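Putative cobalamin synthesis related protein (Corynebacterium diphtheriae, PDB 2NPN) binds S-adenosylmethionine and is probably a methyltransferase of cobalamin biosynthesis, with precorrin-6A synthase (deacetylating) activity. Local coordinates at residues A29-A34 / G103-L108; T143-L148 / M242-L247; G205-T210 / H238-D243. All blocks are in the same frame, centred on the assembly; numbering follows the deposited sequence.

Contact 1. Residues A29-A34 / G103-L108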
loop_
_atom_site.group_PDB
_atom_site.type_symbol
_atom_site.label_atom_id
_atom_site.label_comp_id
_atom_site.label_asym_id
_atom_site.label_seq_id
_atom_site.Cartn_x
_atom_site.Cartn_y
_atom_site.Cartn_z
ATOM N N ALA A 29 -10.048 15.902 -10.383
ATOM C CA ALA A 29 -10.926 15.709 -9.230
ATOM C C ALA A 29 -11.285 17.031 -8.608
ATOM O O ALA A 29 -10.432 17.878 -8.368
ATOM C CB ALA A 29 -10.307 14.819 -8.187
ATOM N N GLN A 30 -12.571 17.173 -8.341
ATOM C CA GLN A 30 -13.109 18.318 -7.617
ATOM C C GLN A 30 -13.056 18.137 -6.087
ATOM O O GLN A 30 -13.297 19.101 -5.329
ATOM C CB GLN A 30 -14.528 18.552 -8.063
ATOM C CG GLN A 30 -14.600 19.294 -9.374
ATOM C CD GLN A 30 -15.601 18.678 -10.335
ATOM O OE1 GLN A 30 -15.933 17.494 -10.225
ATOM N NE2 GLN A 30 -16.060 19.464 -11.295
ATOM N N ALA A 31 -12.805 16.908 -5.651
ATOM C CA ALA A 31 -12.587 16.567 -4.260
ATOM C C ALA A 31 -11.663 15.380 -4.162
ATOM O O ALA A 31 -11.686 14.547 -5.025
ATOM C CB ALA A 31 -13.891 16.241 -3.548
ATOM N N ILE A 32 -10.896 15.335 -3.074
ATOM C CA ILE A 32 -9.941 14.276 -2.803
ATOM C C ILE A 32 -10.172 13.698 -1.412
ATOM O O ILE A 32 -10.277 14.430 -0.433
ATOM C CB ILE A 32 -8.482 14.751 -2.943
ATOM C CG1 ILE A 32 -8.203 15.224 -4.372
ATOM C CG2 ILE A 32 -7.527 13.591 -2.615
ATOM C CD1 ILE A 32 -6.809 15.824 -4.570
ATOM N N VAL A 33 -10.235 12.370 -1.340
ATOM C CA VAL A 33 -10.484 11.645 -0.076
ATOM C C VAL A 33 -9.343 10.634 0.120
ATOM O O VAL A 33 -8.814 10.034 -0.829
ATOM C CB VAL A 33 -11.834 10.872 -0.092
ATOM C CG1 VAL A 33 -12.072 10.087 1.240
ATOM C CG2 VAL A 33 -13.026 11.823 -0.389
ATOM N N ALA A 34 -9.004 10.385 1.377
ATOM C CA ALA A 34 -8.083 9.311 1.686
ATOM C C ALA A 34 -8.574 8.601 2.938
ATOM O O ALA A 34 -8.887 9.256 3.938
ATOM C CB ALA A 34 -6.715 9.855 1.901
ATOM N N GLY A 103 -19.777 15.390 -11.376
ATOM C CA GLY A 103 -18.396 15.706 -10.974
ATOM C C GLY A 103 -17.558 14.494 -10.680
ATOM O O GLY A 103 -18.003 13.355 -10.859
ATOM N N ALA A 104 -16.339 14.757 -10.214
ATOM C CA ALA A 104 -15.373 13.688 -9.983
ATOM C C ALA A 104 -14.736 13.840 -8.616
ATOM O O ALA A 104 -14.382 14.950 -8.199
ATOM C CB ALA A 104 -14.323 13.701 -11.036
ATOM N N VAL A 105 -14.614 12.721 -7.915
ATOM C CA VAL A 105 -13.865 12.631 -6.661
ATOM C C VAL A 105 -12.747 11.612 -6.833
ATOM O O VAL A 105 -12.932 10.624 -7.549
ATOM C CB VAL A 105 -14.772 12.254 -5.462
ATOM C CG1 VAL A 105 -15.515 11.011 -5.687
ATOM C CG2 VAL A 105 -14.018 12.187 -4.115
ATOM N N ALA A 106 -11.600 11.884 -6.231
ATOM C CA ALA A 106 -10.473 10.956 -6.233
ATOM C C ALA A 106 -10.244 10.430 -4.811
ATOM O O ALA A 106 -10.106 11.240 -3.871
ATOM C CB ALA A 106 -9.178 11.664 -6.738
ATOM N N PHE A 107 -10.130 9.101 -4.664
ATOM C CA PHE A 107 -9.636 8.477 -3.440
ATOM C C PHE A 107 -8.167 8.113 -3.644
ATOM O O PHE A 107 -7.841 7.483 -4.658
ATOM C CB PHE A 107 -10.392 7.201 -3.107
ATOM C CG PHE A 107 -11.760 7.400 -2.504
ATOM C CD1 PHE A 107 -11.974 7.133 -1.156
ATOM C CD2 PHE A 107 -12.806 7.811 -3.284
ATOM C CE1 PHE A 107 -13.211 7.265 -0.583
ATOM C CE2 PHE A 107 -14.083 7.953 -2.734
ATOM C CZ PHE A 107 -14.291 7.678 -1.353
ATOM N N LEU A 108 -7.305 8.472 -2.699
ATOM C CA LEU A 108 -5.878 8.188 -2.820
ATOM C C LEU A 108 -5.568 6.907 -2.084
ATOM O O LEU A 108 -6.000 6.716 -0.920
ATOM C CB LEU A 108 -5.063 9.344 -2.251
ATOM C CG LEU A 108 -5.415 10.718 -2.804
ATOM C CD1 LEU A 108 -4.482 11.752 -2.163
ATOM C CD2 LEU A 108 -5.370 10.708 -4.313
#

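Contact 2. Residues T143-L148 / M242-L247. With SAM (S-adenosylmethionine), chain C.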
loop_
_atom_site.group_PDB
_atom_site.type_symbol
_atom_site.label_atom_id
_atom_site.label_comp_id
_atom_site.label_asym_id
_atom_site.label_seq_id
_atom_site.Cartn_x
_atom_site.Cartn_y
_atom_site.Cartn_z
ATOM N N THR A 143 3.606 -0.541 -6.772
ATOM C CA THR A 143 3.500 -1.232 -5.497
ATOM C C THR A 143 4.849 -1.282 -4.738
ATOM O O THR A 143 5.919 -1.127 -5.320
ATOM C CB THR A 143 3.044 -2.712 -5.708
ATOM O OG1 THR A 143 4.099 -3.451 -6.345
ATOM C CG2 THR A 143 1.719 -2.847 -6.502
ATOM N N ALA A 144 4.784 -1.518 -3.432
ATOM C CA ALA A 144 5.989 -1.677 -2.626
ATOM C C ALA A 144 6.859 -2.839 -3.156
ATOM O O ALA A 144 8.089 -2.805 -3.121
ATOM C CB ALA A 144 5.600 -1.901 -1.153
ATOM N N VAL A 145 6.199 -3.899 -3.628
ATOM C CA VAL A 145 6.914 -5.051 -4.222
ATOM C C VAL A 145 7.770 -4.626 -5.408
ATOM O O VAL A 145 8.925 -5.051 -5.578
ATOM C CB VAL A 145 5.903 -6.140 -4.688
ATOM C CG1 VAL A 145 6.629 -7.335 -5.282
ATOM C CG2 VAL A 145 4.970 -6.568 -3.538
ATOM N N GLN A 146 7.191 -3.814 -6.278
ATOM C CA GLN A 146 7.943 -3.347 -7.466
ATOM C C GLN A 146 9.092 -2.441 -7.081
ATOM O O GLN A 146 10.151 -2.443 -7.733
ATOM C CB GLN A 146 6.980 -2.624 -8.403
ATOM C CG GLN A 146 6.079 -3.543 -9.139
ATOM C CD GLN A 146 4.982 -2.750 -9.841
ATOM O OE1 GLN A 146 5.047 -2.520 -11.050
ATOM N NE2 GLN A 146 3.984 -2.330 -9.098
ATOM N N VAL A 147 8.912 -1.632 -6.032
ATOM C CA VAL A 147 10.015 -0.772 -5.553
ATOM C C VAL A 147 11.111 -1.662 -4.928
ATOM O O VAL A 147 12.279 -1.416 -5.152
ATOM C CB VAL A 147 9.542 0.333 -4.610
ATOM C CG1 VAL A 147 10.714 1.213 -4.230
ATOM C CG2 VAL A 147 8.448 1.206 -5.321
ATOM N N LEU A 148 10.744 -2.690 -4.170
ATOM C CA LEU A 148 11.743 -3.578 -3.579
ATOM C C LEU A 148 12.628 -4.199 -4.678
ATOM O O LEU A 148 13.865 -4.201 -4.605
ATOM C CB LEU A 148 11.048 -4.703 -2.784
ATOM C CG LEU A 148 12.050 -5.716 -2.194
ATOM C CD1 LEU A 148 12.723 -5.218 -0.909
ATOM C CD2 LEU A 148 11.331 -7.053 -1.891
HETATM N N MSE A 242 7.364 -0.092 7.967
HETATM C CA MSE A 242 6.759 -0.966 6.971
HETATM C C MSE A 242 7.898 -1.532 6.158
HETATM O O MSE A 242 8.733 -0.770 5.667
HETATM C CB MSE A 242 5.785 -0.237 6.062
HETATM C CG MSE A 242 4.480 0.135 6.750
HETATM SE SE MSE A 242 3.169 0.866 5.528
HETATM C CE MSE A 242 4.227 2.338 4.827
ATOM N N ASP A 243 7.948 -2.854 6.103
ATOM C CA ASP A 243 8.950 -3.572 5.339
ATOM C C ASP A 243 8.280 -4.519 4.346
ATOM O O ASP A 243 7.134 -4.977 4.560
ATOM C CB ASP A 243 9.988 -4.328 6.202
ATOM C CG ASP A 243 9.378 -5.469 7.100
ATOM O OD1 ASP A 243 8.151 -5.465 7.356
ATOM O OD2 ASP A 243 10.140 -6.349 7.616
ATOM N N THR A 244 9.038 -4.868 3.305
ATOM C CA THR A 244 8.608 -5.890 2.342
ATOM C C THR A 244 9.880 -6.673 2.045
ATOM O O THR A 244 10.988 -6.105 2.026
ATOM C CB THR A 244 8.047 -5.231 1.031
ATOM O OG1 THR A 244 6.913 -4.390 1.315
ATOM C CG2 THR A 244 7.563 -6.277 -0.009
ATOM N N TYR A 245 9.750 -7.978 1.836
ATOM C CA TYR A 245 10.942 -8.772 1.541
ATOM C C TYR A 245 10.587 -9.909 0.591
ATOM O O TYR A 245 9.443 -10.316 0.499
ATOM C CB TYR A 245 11.641 -9.240 2.804
ATOM C CG TYR A 245 10.804 -10.019 3.810
ATOM C CD1 TYR A 245 10.843 -11.418 3.849
ATOM C CD2 TYR A 245 10.058 -9.376 4.809
ATOM C CE1 TYR A 245 10.102 -12.160 4.797
ATOM C CE2 TYR A 245 9.354 -10.110 5.741
ATOM C CZ TYR A 245 9.388 -11.509 5.746
ATOM O OH TYR A 245 8.699 -12.223 6.748
ATOM N N LEU A 246 11.621 -10.430 -0.070
ATOM C CA LEU A 246 11.485 -11.537 -1.006
ATOM C C LEU A 246 12.424 -12.633 -0.506
ATOM O O LEU A 246 13.578 -12.334 -0.204
ATOM C CB LEU A 246 11.863 -11.122 -2.436
ATOM C CG LEU A 246 11.567 -12.149 -3.520
ATOM C CD1 LEU A 246 11.298 -11.391 -4.892
ATOM C CD2 LEU A 246 12.641 -13.183 -3.626
ATOM N N LEU A 247 11.914 -13.835 -0.330
ATOM C CA LEU A 247 12.701 -15.028 0.059
ATOM C C LEU A 247 12.771 -15.917 -1.156
ATOM O O LEU A 247 11.799 -16.137 -1.865
ATOM C CB LEU A 247 11.990 -15.783 1.179
ATOM C CG LEU A 247 11.797 -15.039 2.509
ATOM C CD1 LEU A 247 11.050 -15.969 3.558
ATOM C CD2 LEU A 247 13.060 -14.533 3.043
HETATM N N SAM C . -1.423 -1.182 -1.793
HETATM C CA SAM C . -0.034 -1.228 -1.245
HETATM C C SAM C . 0.982 -1.534 -2.330
HETATM O O SAM C . 2.204 -1.591 -2.024
HETATM O OXT SAM C . 0.594 -1.678 -3.506
HETATM C CB SAM C . 0.059 -2.248 -0.096
HETATM C CG SAM C . -0.734 -1.856 1.151
HETATM S SD SAM C . -0.558 -2.965 2.591
HETATM C CE SAM C . -1.769 -2.123 3.650
HETATM C "C5'" SAM C . 0.895 -2.411 3.550
HETATM C "C4'" SAM C . 2.150 -3.277 3.353
HETATM O "O4'" SAM C . 2.771 -2.911 2.165
HETATM C "C3'" SAM C . 3.237 -3.103 4.414
HETATM O "O3'" SAM C . 2.997 -3.875 5.563
HETATM C "C2'" SAM C . 4.495 -3.509 3.695
HETATM O "O2'" SAM C . 4.529 -4.919 3.554
HETATM C "C1'" SAM C . 4.189 -2.882 2.351
HETATM N N9 SAM C . 4.705 -1.500 2.225
HETATM C C8 SAM C . 3.946 -0.391 1.889
HETATM N N7 SAM C . 4.728 0.686 1.776
HETATM C C5 SAM C . 6.013 0.272 1.990
HETATM C C6 SAM C . 7.234 0.928 1.937
HETATM N N6 SAM C . 7.331 2.252 1.653
HETATM N N1 SAM C . 8.395 0.207 2.197
HETATM C C2 SAM C . 8.325 -1.154 2.424
HETATM N N3 SAM C . 7.124 -1.807 2.469
HETATM C C4 SAM C . 5.979 -1.122 2.233
#

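Contact 3. Residues G205-T210 / H238-D243. With SAM (S-adenosylmethionine), chain C.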
loop_
_atom_site.group_PDB
_atom_site.type_symbol
_atom_site.label_atom_id
_atom_site.label_comp_id
_atom_site.label_asym_id
_atom_site.label_seq_id
_atom_site.Cartn_x
_atom_site.Cartn_y
_atom_site.Cartn_z
ATOM N N GLY A 205 13.557 -4.607 2.434
ATOM C CA GLY A 205 13.584 -3.180 2.446
ATOM C C GLY A 205 12.503 -2.577 3.301
ATOM O O GLY A 205 11.393 -3.099 3.375
ATOM N N ALA A 206 12.839 -1.435 3.898
ATOM C CA ALA A 206 11.911 -0.661 4.701
ATOM C C ALA A 206 11.892 0.768 4.226
ATOM O O ALA A 206 12.878 1.276 3.719
ATOM C CB ALA A 206 12.266 -0.739 6.175
ATOM N N PHE A 207 10.724 1.403 4.351
ATOM C CA PHE A 207 10.544 2.796 3.951
ATOM C C PHE A 207 10.979 2.972 2.493
ATOM O O PHE A 207 11.578 3.990 2.123
ATOM C CB PHE A 207 11.345 3.722 4.887
ATOM C CG PHE A 207 11.100 3.471 6.364
ATOM C CD1 PHE A 207 9.841 3.723 6.921
ATOM C CD2 PHE A 207 12.106 3.033 7.177
ATOM C CE1 PHE A 207 9.590 3.533 8.274
ATOM C CE2 PHE A 207 11.874 2.827 8.568
ATOM C CZ PHE A 207 10.614 3.070 9.088
ATOM N N LEU A 208 10.640 1.983 1.673
ATOM C CA LEU A 208 11.030 1.970 0.278
ATOM C C LEU A 208 10.517 3.187 -0.467
ATOM O O LEU A 208 9.374 3.607 -0.243
ATOM C CB LEU A 208 10.472 0.729 -0.427
ATOM C CG LEU A 208 11.099 -0.570 0.000
ATOM C CD1 LEU A 208 10.202 -1.722 -0.392
ATOM C CD2 LEU A 208 12.491 -0.751 -0.597
ATOM N N GLY A 209 11.371 3.744 -1.338
ATOM C CA GLY A 209 11.015 4.889 -2.158
ATOM C C GLY A 209 11.373 6.220 -1.513
ATOM O O GLY A 209 11.543 7.224 -2.237
ATOM N N THR A 210 11.456 6.246 -0.181
ATOM C CA THR A 210 11.598 7.453 0.637
ATOM C C THR A 210 13.065 7.751 0.887
ATOM O O THR A 210 13.952 6.935 0.646
ATOM C CB THR A 210 10.903 7.325 2.032
ATOM O OG1 THR A 210 11.729 6.553 2.889
ATOM C CG2 THR A 210 9.478 6.738 1.956
ATOM N N HIS A 238 11.311 5.496 14.646
ATOM C CA HIS A 238 10.307 6.170 13.822
ATOM C C HIS A 238 8.914 6.082 14.406
ATOM O O HIS A 238 8.030 6.837 14.010
ATOM C CB HIS A 238 10.263 5.568 12.396
ATOM C CG HIS A 238 11.469 5.870 11.557
ATOM N ND1 HIS A 238 11.569 7.002 10.780
ATOM C CD2 HIS A 238 12.610 5.171 11.350
ATOM C CE1 HIS A 238 12.727 6.996 10.141
ATOM N NE2 HIS A 238 13.378 5.895 10.468
ATOM N N GLY A 239 8.694 5.126 15.301
ATOM C CA GLY A 239 7.369 4.898 15.877
ATOM C C GLY A 239 6.607 3.816 15.156
ATOM O O GLY A 239 5.562 3.368 15.618
ATOM N N TRP A 240 7.120 3.426 13.992
ATOM C CA TRP A 240 6.479 2.436 13.133
ATOM C C TRP A 240 7.485 2.005 12.081
ATOM O O TRP A 240 8.528 2.628 11.887
ATOM C CB TRP A 240 5.251 3.016 12.432
ATOM C CG TRP A 240 5.575 4.195 11.542
ATOM C CD1 TRP A 240 5.731 5.499 11.946
ATOM C CD2 TRP A 240 5.778 4.200 10.117
ATOM N NE1 TRP A 240 6.029 6.300 10.874
ATOM C CE2 TRP A 240 6.046 5.542 9.737
ATOM C CE3 TRP A 240 5.749 3.219 9.127
ATOM C CZ2 TRP A 240 6.311 5.905 8.423
ATOM C CZ3 TRP A 240 5.987 3.595 7.810
ATOM C CH2 TRP A 240 6.268 4.925 7.477
ATOM N N ILE A 241 7.160 0.925 11.391
ATOM C CA ILE A 241 7.972 0.510 10.247
ATOM C C ILE A 241 7.109 -0.261 9.265
ATOM O O ILE A 241 6.190 -0.952 9.684
ATOM C CB ILE A 241 9.199 -0.356 10.668
ATOM C CG1 ILE A 241 10.071 -0.702 9.448
ATOM C CG2 ILE A 241 8.783 -1.665 11.383
ATOM C CD1 ILE A 241 11.462 -1.080 9.867
HETATM N N MSE A 242 7.364 -0.092 7.967
HETATM C CA MSE A 242 6.759 -0.966 6.971
HETATM C C MSE A 242 7.898 -1.532 6.158
HETATM O O MSE A 242 8.733 -0.770 5.667
HETATM C CB MSE A 242 5.785 -0.237 6.062
HETATM C CG MSE A 242 4.480 0.135 6.750
HETATM SE SE MSE A 242 3.169 0.866 5.528
HETATM C CE MSE A 242 4.227 2.338 4.827
ATOM N N ASP A 243 7.948 -2.854 6.103
ATOM C CA ASP A 243 8.950 -3.572 5.339
ATOM C C ASP A 243 8.280 -4.519 4.346
ATOM O O ASP A 243 7.134 -4.977 4.560
ATOM C CB ASP A 243 9.988 -4.328 6.202
ATOM C CG ASP A 243 9.378 -5.469 7.100
ATOM O OD1 ASP A 243 8.151 -5.465 7.356
ATOM O OD2 ASP A 243 10.140 -6.349 7.616
HETATM N N SAM C . -1.423 -1.182 -1.793
HETATM C CA SAM C . -0.034 -1.228 -1.245
HETATM C C SAM C . 0.982 -1.534 -2.330
HETATM O O SAM C . 2.204 -1.591 -2.024
HETATM O OXT SAM C . 0.594 -1.678 -3.506
HETATM C CB SAM C . 0.059 -2.248 -0.096
HETATM C CG SAM C . -0.734 -1.856 1.151
HETATM S SD SAM C . -0.558 -2.965 2.591
HETATM C CE SAM C . -1.769 -2.123 3.650
HETATM C "C5'" SAM C . 0.895 -2.411 3.550
HETATM C "C4'" SAM C . 2.150 -3.277 3.353
HETATM O "O4'" SAM C . 2.771 -2.911 2.165
HETATM C "C3'" SAM C . 3.237 -3.103 4.414
HETATM O "O3'" SAM C . 2.997 -3.875 5.563
HETATM C "C2'" SAM C . 4.495 -3.509 3.695
HETATM O "O2'" SAM C . 4.529 -4.919 3.554
HETATM C "C1'" SAM C . 4.189 -2.882 2.351
HETATM N N9 SAM C . 4.705 -1.500 2.225
HETATM C C8 SAM C . 3.946 -0.391 1.889
HETATM N N7 SAM C . 4.728 0.686 1.776
HETATM C C5 SAM C . 6.013 0.272 1.990
HETATM C C6 SAM C . 7.234 0.928 1.937
HETATM N N6 SAM C . 7.331 2.252 1.653
HETATM N N1 SAM C . 8.395 0.207 2.197
HETATM C C2 SAM C . 8.325 -1.154 2.424
HETATM N N3 SAM C . 7.124 -1.807 2.469
HETATM C C4 SAM C . 5.979 -1.122 2.233
#

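Contact 1. Residues A29-A34 / G103-L108
Val33 sets CG1 anti to its backbone N (chi1 179°), and Phe107 sets CG anti to its carbonyl carbon, beside the backbone N (chi1 -77°). The two side chains lie side by side and point the same way from adjacent strands. Val33 CB rides over one face of the ring, offset toward the rim, in a CH-pi contact of 4.0 Å to the Phe107 ring centroid. Its CG1 comes within 3.5 Å of Phe107 CE1, while the other branch, Val33 CG2, reaches Val105 CG2 at 3.9 Å. A beta-branched residue suits this place because its two methyls serve two different neighbours on one face.

On the other face, Ile32 CG2 lands on Leu108 CG at 3.6 Å and on CD1 as well. Ala106, on this face too, meets Ala29, just before the strand, through CB atoms 3.7 Å apart; small residues allow the close approach.

Between the faces runs a parallel ladder. Ala106 straddles Ile32, donating from N to Ala31 O and accepting from Val33 N at its O; Val33 O then accepts from Leu108 N. Where the segments begin, Gln30 takes over: its N donates to Ala104 O, and its side-chain OE1 accepts from Ala104 N at 2.8 Å, nearly straight out from the amide carbonyl, standing in for a backbone oxygen. Gly103, having no side chain, lets OE1 approach its CA to 3.1 Å.

Both strands are interior to the parallel sheet of this alpha/beta domain. Strand 61-64 flanks 31-35 on its far edge and strand 3-9 flanks 104-109. Leu91 of helix 78-98 covers Val33 and Phe107, while Val52 of helix 42-55 covers Ile32 and Leu108.

Contact 2. Residues T143-L148 / M242-L247
Leu148 and Thr244 carry most of the direct van der Waals contact between the first turn of helix 144-152 and the start of strand 243-249. Leu148 holds CG anti to its backbone N (chi1 177°). Its CD1 sits 3.5 Å from Thr244 O, while CD2 lies against the backbone at Tyr245 and Leu246 and makes an apolar contact with Leu246 CB at 4.1 Å. A leucine fits because its branched end covers this run of strand. Ala144, whose CB points at the strand, meets Thr244 OG1 at 3.7 Å; its small size leaves room for the ligand between helix and strand.

The polar contacts between the two segments run through S-adenosylmethionine. Ala144 N, at the start of the helix, donates almost straight to SAM O, at 2.9 Å and 175°, and the helix end may help to steady the negative carboxylate. Thr244 has OG1 anti to its carbonyl carbon (chi1 -60°), and this hydroxyl donates to SAM N3 at 2.8 Å. Asp243 accepts from the ribose SAM O2' through its backbone O at 2.8 Å. Within the helix start, Thr143 is the N-cap, its OG1 accepting from Gln146 N, which orders the end that presents Ala144 N.

Apolar groups on both faces sandwich the adenine and fix its position. Ala144 CB touches one face, 3.5 Å from SAM C4, and Met242, present as selenomethionine, lies over the opposite face, with CE 3.5 Å from SAM N7.

Helix start and strand start thus grip carboxylate, ribose and base together, forming part of the S-adenosylmethionine pocket of a tetrapyrrole methylase.

Contact 3. Residues G205-T210 / H238-D243
Ala206 and Asp243 form an antiparallel, non-hydrogen-bonded pair where strand 200-206 ends and strand 243-249 begins, beside the adenine of the S-adenosylmethionine pocket. Just beyond it Phe207 N donates to Met242 O at 3.2 Å. Ala206 CB rests against Ile241 CD1 at 3.8 Å.

Phe207 then drives its ring into a cluster with His238 and Trp240. Its edge meets the indole face in a T-shaped pair, planes at 83°, with Phe207 CE1 3.6 Å from Trp240 CZ3. The His238 and Phe207 side chains reach toward each other tip to tip, with their ring planes oblique; Phe207 CZ lies over one imidazole face, toward its rim, 3.7 Å from His238 CD2. Trp240 O sits in the plane of the Phe207 ring, 3.5 Å from Phe207 CZ; this buried oxygen has no polar partner. A large flat side chain suits the place, since it can meet the indole with its edge and still reach the imidazole and Trp240 O.

From Phe207 to Thr210 the backbone makes a type II turn, with Gly209 supplying the positive phi. Phe207 O accepts from both Thr210 N and Thr210 OG1, the latter at 2.7 Å. The turn presents Leu208, whose N donates to SAM N1 at 2.9 Å, while SAM N6 gives Leu208 O a weak bond. This is the adenine end of a tetrapyrrole methylase's S-adenosylmethionine pocket, the base held by backbone N and O.

From the N terminus, contact 1 comes first and stands alone: it closes a loop of 68 residues, carrying helices 42-55 and 78-98, within the parallel sheet. Contact 2 opens later, bringing helix 144-152 back against strand 243-249 across 93 residues of the second, mixed sheet and its helices. Contact 3 opens within that span, closing only the 27 residues around helix 220-238, and ends on the same stretch as contact 2, sharing Met242 and Asp243. Thr244 N and Gly205 O, 2.9 Å apart, probably join contacts 2 and 3 directly, and both touch S-adenosylmethionine. Contact 1 lies about 28 Å from contact 2, centre to centre, on the opposite side of the chain's centre.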